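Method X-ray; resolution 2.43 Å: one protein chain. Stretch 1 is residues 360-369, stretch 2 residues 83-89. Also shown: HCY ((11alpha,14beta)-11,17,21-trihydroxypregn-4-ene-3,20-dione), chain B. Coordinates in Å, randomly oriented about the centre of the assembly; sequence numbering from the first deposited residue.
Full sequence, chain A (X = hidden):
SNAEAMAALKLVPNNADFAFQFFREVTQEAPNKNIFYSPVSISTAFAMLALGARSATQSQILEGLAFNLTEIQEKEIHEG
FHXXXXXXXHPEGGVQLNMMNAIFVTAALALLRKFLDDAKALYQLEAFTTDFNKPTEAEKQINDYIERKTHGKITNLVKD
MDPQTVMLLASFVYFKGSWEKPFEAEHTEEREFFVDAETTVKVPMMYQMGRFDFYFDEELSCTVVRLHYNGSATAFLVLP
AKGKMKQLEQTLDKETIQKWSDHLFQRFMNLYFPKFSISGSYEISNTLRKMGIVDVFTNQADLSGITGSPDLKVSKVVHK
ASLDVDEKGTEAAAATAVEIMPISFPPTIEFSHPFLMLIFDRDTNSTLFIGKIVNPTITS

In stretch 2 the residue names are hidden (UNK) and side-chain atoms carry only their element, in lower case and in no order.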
# COMPACT_ATOMS: atom_id res chain seq x y z
N PHE A 360 -5.87 6.61 -1.19
CA PHE A 360 -5.07 7.65 -0.53
C PHE A 360 -5.73 8.14 0.77
O PHE A 360 -6.99 8.02 0.97
CB PHE A 360 -4.88 8.88 -1.41
CG PHE A 360 -4.33 8.59 -2.79
CD1 PHE A 360 -5.21 8.31 -3.87
CD2 PHE A 360 -2.94 8.62 -3.03
CE1 PHE A 360 -4.72 8.05 -5.14
CE2 PHE A 360 -2.47 8.36 -4.30
CZ PHE A 360 -3.35 8.09 -5.36
N ASP A 361 -4.89 8.73 1.64
CA ASP A 361 -5.43 9.55 2.73
C ASP A 361 -5.41 11.06 2.39
O ASP A 361 -4.33 11.58 2.10
CB ASP A 361 -4.69 9.25 4.05
CG ASP A 361 -5.19 10.12 5.21
OD1 ASP A 361 -6.41 10.47 5.24
OD2 ASP A 361 -4.33 10.46 6.09
N ARG A 362 -6.58 11.72 2.44
CA ARG A 362 -6.70 13.17 2.19
C ARG A 362 -6.12 14.07 3.28
O ARG A 362 -5.68 15.17 2.96
CB ARG A 362 -8.13 13.62 1.87
CG ARG A 362 -8.72 13.10 0.58
CD ARG A 362 -10.23 13.35 0.60
NE ARG A 362 -10.91 12.28 1.33
CZ ARG A 362 -12.21 12.27 1.64
NH1 ARG A 362 -12.96 13.32 1.30
NH2 ARG A 362 -12.74 11.21 2.31
N ASP A 363 -6.09 13.61 4.55
CA ASP A 363 -5.40 14.32 5.66
C ASP A 363 -3.89 14.34 5.63
O ASP A 363 -3.28 15.30 6.08
CB ASP A 363 -5.82 13.77 7.00
CG ASP A 363 -7.25 14.10 7.34
OD1 ASP A 363 -7.87 15.04 6.76
OD2 ASP A 363 -7.77 13.37 8.19
N THR A 364 -3.26 13.32 5.06
CA THR A 364 -1.78 13.31 4.98
C THR A 364 -1.26 13.27 3.56
O THR A 364 -0.04 13.21 3.35
CB THR A 364 -1.22 12.09 5.69
OG1 THR A 364 -1.86 10.91 5.15
CG2 THR A 364 -1.45 12.17 7.18
N ASN A 365 -2.18 13.25 2.59
CA ASN A 365 -1.81 13.09 1.20
C ASN A 365 -0.82 11.97 0.95
O ASN A 365 0.22 12.18 0.32
CB ASN A 365 -1.25 14.39 0.64
CG ASN A 365 -2.33 15.46 0.45
OD1 ASN A 365 -3.52 15.15 0.29
ND2 ASN A 365 -1.92 16.72 0.49
N SER A 366 -1.13 10.78 1.46
CA SER A 366 -0.27 9.63 1.25
C SER A 366 -1.02 8.53 0.54
O SER A 366 -2.24 8.36 0.74
CB SER A 366 0.32 9.07 2.56
OG SER A 366 -0.74 8.79 3.44
N THR A 367 -0.28 7.80 -0.28
CA THR A 367 -0.80 6.62 -0.93
C THR A 367 -0.80 5.44 0.03
O THR A 367 0.26 4.98 0.48
CB THR A 367 0.02 6.28 -2.18
OG1 THR A 367 0.32 7.51 -2.87
CG2 THR A 367 -0.75 5.31 -3.07
N LEU A 368 -2.01 4.98 0.32
CA LEU A 368 -2.22 3.84 1.19
C LEU A 368 -2.17 2.53 0.43
O LEU A 368 -1.61 1.55 0.94
CB LEU A 368 -3.53 3.94 1.96
CG LEU A 368 -3.79 5.31 2.59
CD1 LEU A 368 -5.10 5.27 3.35
CD2 LEU A 368 -2.61 5.79 3.46
N PHE A 369 -2.77 2.46 -0.76
CA PHE A 369 -2.76 1.17 -1.49
C PHE A 369 -2.65 1.39 -2.98
O PHE A 369 -3.22 2.35 -3.52
CB PHE A 369 -4.03 0.37 -1.20
CG PHE A 369 -4.15 -0.10 0.22
CD1 PHE A 369 -3.52 -1.26 0.65
CD2 PHE A 369 -4.94 0.61 1.15
CE1 PHE A 369 -3.64 -1.70 1.97
CE2 PHE A 369 -5.06 0.17 2.48
CZ PHE A 369 -4.41 -1.00 2.89
N UNK A 83 4.58 10.93 12.42
CA UNK A 83 3.36 11.70 12.36
C UNK A 83 2.38 10.98 11.43
O UNK A 83 1.18 10.84 11.76
c UNK A 83 2.48 14.04 11.81
n UNK A 83 1.42 13.87 12.63
o UNK A 83 2.52 14.90 10.99
c UNK A 83 3.69 13.12 11.92
N UNK A 84 2.89 10.47 10.32
CA UNK A 84 2.10 9.69 9.41
C UNK A 84 1.48 8.45 10.05
O UNK A 84 0.26 8.27 9.96
c UNK A 84 1.14 9.30 6.45
c UNK A 84 3.54 8.61 6.02
c UNK A 84 2.39 8.59 7.00
c UNK A 84 2.95 9.34 8.19
N UNK A 85 2.27 7.59 10.72
CA UNK A 85 1.70 6.37 11.32
C UNK A 85 0.70 6.73 12.39
O UNK A 85 -0.35 6.10 12.52
c UNK A 85 2.74 5.42 11.97
c UNK A 85 5.07 4.71 11.87
c UNK A 85 2.15 4.05 12.35
c UNK A 85 3.87 5.14 11.06
N UNK A 86 1.05 7.74 13.18
CA UNK A 86 0.15 8.16 14.23
C UNK A 86 -1.23 8.53 13.65
O UNK A 86 -2.27 8.11 14.14
n UNK A 86 -1.05 10.76 15.99
c UNK A 86 -1.67 10.97 17.14
c UNK A 86 0.79 9.30 15.05
n UNK A 86 -1.12 10.19 18.05
c UNK A 86 -0.12 9.44 17.47
c UNK A 86 -0.07 9.79 16.17
N UNK A 87 -1.23 9.28 12.55
CA UNK A 87 -2.49 9.69 11.94
C UNK A 87 -3.27 8.60 11.28
O UNK A 87 -4.48 8.56 11.47
c UNK A 87 -2.28 10.83 11.00
c UNK A 87 -1.92 12.02 11.88
c UNK A 87 -3.72 13.72 10.89
s UNK A 87 -1.91 13.56 11.00
N UNK A 88 -2.56 7.71 10.57
CA UNK A 88 -3.17 6.56 9.92
C UNK A 88 -3.69 5.51 10.89
O UNK A 88 -4.74 4.88 10.63
c UNK A 88 -2.18 5.92 8.94
c UNK A 88 -1.73 6.84 7.82
c UNK A 88 -0.67 6.12 7.01
c UNK A 88 -2.93 7.31 6.99
N UNK A 89 -2.97 5.31 11.99
CA UNK A 89 -3.37 4.31 12.96
C UNK A 89 -4.26 4.77 14.04
O UNK A 89 -4.92 3.93 14.59
c UNK A 89 -2.18 3.53 13.51
n UNK A 89 -0.53 1.91 12.80
o UNK A 89 -2.21 2.42 11.39
c UNK A 89 -1.64 2.55 12.49
C1 HCY B . 0.07 15.90 -5.34
C2 HCY B . 1.55 16.10 -5.69
C3 HCY B . 2.45 15.29 -4.78
C4 HCY B . 1.91 14.20 -3.94
C5 HCY B . 0.70 13.70 -4.21
C6 HCY B . 0.34 12.32 -3.69
C7 HCY B . -1.06 12.35 -3.03
C8 HCY B . -2.14 13.12 -3.79
C9 HCY B . -1.62 14.52 -4.19
C10 HCY B . -0.33 14.46 -5.04
C12 HCY B . -4.06 15.49 -3.91
C11 HCY B . -2.73 15.51 -4.69
C13 HCY B . -4.54 14.04 -3.60
C14 HCY B . -3.38 13.30 -2.94
C15 HCY B . -4.02 12.12 -2.24
C16 HCY B . -5.39 12.62 -1.79
C17 HCY B . -5.63 13.97 -2.50
C18 HCY B . -5.07 13.28 -4.85
C19 HCY B . -0.46 13.68 -6.36
C20 HCY B . -7.06 14.15 -2.98
C21 HCY B . -7.70 15.52 -2.98
O1 HCY B . 3.65 15.51 -4.81
O2 HCY B . -2.98 15.08 -6.04
O3 HCY B . -5.47 15.05 -1.55
O4 HCY B . -7.71 13.19 -3.36
O5 HCY B . -8.47 15.52 -4.18

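Position 83 has four side-chain atoms: two carbons, the second carrying one oxygen and one nitrogen. This is a carboxamide one carbon from the backbone. It makes no contact with stretch 1, and its polar atoms are hydrogen-bonded elsewhere in the structure. The residue is Asn 83.

Position 84 has four carbons, forked at the second. The end of the side chain approaches the turn of stretch 1, and one terminal carbon lies 3.6 Å from Thr 364 OG1 and 3.6 Å from Ser 366 OG. A fork at the second carbon with two methyl ends gives Leu 84, and the touching atom is CD1.

Position 85 also has four carbons, but the fork is at the first and one arm is two carbons long. It is buried, yet out of reach of stretch 1. The residue is Ile 85.

Position 86 has one carbon followed by a five-membered ring of three carbons and two nitrogens. It makes no contact with stretch 1 and touches a crystal neighbour. The residue is His 86.

Position 87 has an unbranched chain of two carbons, a sulfur and a last carbon. Its CA-to-CB bond points toward stretch 1. The sulfur lies 4.1 Å from Thr 364 CG2, and the terminal carbon 4.4 Å from Asp 363 CB. The thioether identifies Met 87.

Position 88 has four carbons, forked at the second. One terminal carbon lies 3.6 Å from Asp 361 OD2 and 3.9 Å from Leu 368 CD2. The residue is Leu 88, and that carbon is CD2.

Position 89 has two carbons, the second carrying one oxygen and one nitrogen. It is out of reach of stretch 1. The residue is Asn 89.

The contact rests on packing, and no hydrogen bond crosses it. Leu 84, Met 87 and Leu 88 carry the helix side. Met 87 and Leu 88 follow Leu 84 by three and four residues, a spacing that groups them on one face of the helix. The side chains of Asp 361, Thr 364 and Ser 366 that the leucines touch are hydrogen-bonded in a chain. Ser 366 OG donates to Thr 364 OG1 at 2.9 Å, and Thr 364 OG1 donates to Asp 361 OD2 at 2.7 Å. The leucine methyls therefore pack against hydroxyls and a carboxylate that already have partners. Leu 368 adds an apolar contact to Leu 88. Asn 365 points away from the helix, and its OD1 accepts a hydrogen bond from HCY O3 at 2.7 Å.

Stretch 2 83-89: NLIHMLN
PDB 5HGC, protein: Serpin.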